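Local coordinates for putative polyphosphate kinase 2 family protein (Arthrobacter aurescens, PDB 3RHF) that probably acts as a polyphosphate kinase, moving phosphate groups between polyphosphate and nucleotides as other members of the PPK2 family do, at residues Leu78-Ala82 against Gln142-Leu147. Residues are numbered along the deposited sequence; the frame is centred on the assembly and turned at random.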
# COMPACT_ATOMS: atom_id res chain seq x y z
N LEU A 78 -3.46 4.28 13.17
CA LEU A 78 -2.42 3.51 13.78
C LEU A 78 -1.16 4.34 13.82
O LEU A 78 -0.67 4.78 12.76
CB LEU A 78 -2.19 2.27 12.96
CG LEU A 78 -1.10 1.27 13.41
CD1 LEU A 78 -1.46 0.60 14.76
CD2 LEU A 78 -0.90 0.22 12.34
N ILE A 79 -0.65 4.56 15.04
CA ILE A 79 0.63 5.21 15.28
C ILE A 79 1.66 4.21 15.76
O ILE A 79 1.51 3.63 16.85
CB ILE A 79 0.56 6.38 16.37
CG1 ILE A 79 -0.43 7.48 15.94
CG2 ILE A 79 1.90 7.01 16.53
CD1 ILE A 79 -0.72 8.56 16.94
N LEU A 80 2.73 4.08 14.98
CA LEU A 80 3.90 3.29 15.39
C LEU A 80 5.12 4.12 15.76
O LEU A 80 5.57 4.94 14.98
CB LEU A 80 4.31 2.36 14.32
CG LEU A 80 3.23 1.34 14.07
CD1 LEU A 80 3.44 0.81 12.64
CD2 LEU A 80 3.29 0.23 15.11
N GLN A 81 5.66 3.89 16.96
CA GLN A 81 7.00 4.39 17.33
C GLN A 81 7.86 3.23 17.76
O GLN A 81 7.36 2.26 18.37
CB GLN A 81 6.89 5.35 18.50
CG GLN A 81 6.11 6.65 18.21
CD GLN A 81 6.93 7.63 17.46
OE1 GLN A 81 6.40 8.49 16.79
NE2 GLN A 81 8.22 7.51 17.56
N ALA A 82 9.15 3.33 17.44
CA ALA A 82 10.14 2.36 17.86
C ALA A 82 11.54 2.81 17.48
O ALA A 82 11.70 3.58 16.57
CB ALA A 82 9.86 1.01 17.26
N GLN A 142 3.80 12.41 15.76
CA GLN A 142 3.94 13.64 16.52
C GLN A 142 4.86 13.47 17.76
O GLN A 142 5.45 14.44 18.24
CB GLN A 142 2.58 14.18 16.95
CG GLN A 142 1.77 13.28 17.90
CD GLN A 142 0.90 12.29 17.17
OE1 GLN A 142 1.14 12.01 15.98
NE2 GLN A 142 -0.12 11.74 17.88
N TYR A 143 4.98 12.23 18.23
CA TYR A 143 5.81 11.91 19.35
C TYR A 143 7.30 12.12 19.10
O TYR A 143 8.04 12.36 20.07
CB TYR A 143 5.51 10.48 19.83
CG TYR A 143 4.14 10.45 20.50
CD1 TYR A 143 3.99 10.78 21.82
CD2 TYR A 143 3.00 10.13 19.78
CE1 TYR A 143 2.72 10.77 22.44
CE2 TYR A 143 1.74 10.12 20.37
CZ TYR A 143 1.60 10.46 21.70
OH TYR A 143 0.34 10.43 22.27
N GLU A 144 7.73 12.06 17.85
CA GLU A 144 9.14 12.30 17.57
C GLU A 144 9.57 13.60 18.23
O GLU A 144 10.73 13.70 18.72
CB GLU A 144 9.44 12.38 16.08
CG GLU A 144 9.31 11.05 15.36
CD GLU A 144 10.41 10.06 15.71
OE1 GLU A 144 11.54 10.25 15.26
OE2 GLU A 144 10.16 9.08 16.42
N ASP A 145 8.63 14.56 18.29
CA ASP A 145 8.94 15.88 18.81
C ASP A 145 9.00 15.94 20.33
O ASP A 145 9.33 16.98 20.85
CB ASP A 145 7.99 16.91 18.25
CG ASP A 145 8.16 17.08 16.76
OD1 ASP A 145 9.20 17.65 16.35
OD2 ASP A 145 7.28 16.64 16.00
N VAL A 146 8.68 14.86 21.03
CA VAL A 146 9.04 14.75 22.45
C VAL A 146 10.00 13.60 22.79
O VAL A 146 10.11 13.23 23.96
CB VAL A 146 7.81 14.63 23.34
CG1 VAL A 146 6.97 15.85 23.16
CG2 VAL A 146 7.03 13.34 23.05
N LEU A 147 10.66 13.04 21.78
CA LEU A 147 11.61 11.94 22.01
C LEU A 147 13.02 12.38 21.59
O LEU A 147 13.85 12.64 22.41
CB LEU A 147 11.21 10.66 21.25
CG LEU A 147 9.90 10.05 21.72
CD1 LEU A 147 9.34 9.11 20.68
CD2 LEU A 147 10.04 9.37 23.08
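Start with Gln81, which gives up more surface here than any other residue. Its side chain leaves strand 75-82 toward 142-147, and the amide splits its work: Gln81 NE2 donates a nearly straight hydrogen bond to OE2 of Glu144, 2.7 Å long, while Gln81 OE1 is bonded to Ser141 OG just ahead of the turn. Gln81 NE2 also lies 3.7 Å from CD1 of Leu147 and Gln81 OE1 3.7 Å from CB of Tyr143, so the amide packs against both side chains. Two residues back on the same face of the strand, the aliphatic tip of Ile79 packs on the Gln142 amide, CD1 to NE2 3.4 Å, and more loosely on the Tyr143 ring edge, CD1 to CE2 4.5 Å. The Tyr143 ring runs back above the strand toward the Ile79 end, its hydroxyl hydrogen-bonded to Glu171 and Lys183 and its ring edge-to-face with Trp242. The turn follows strand 135-139, the parallel neighbour of 75-82, and covers one face of the C-terminal half of that central strand, an arrangement that fits the three-layer α/β/α sandwich of P-loop kinases.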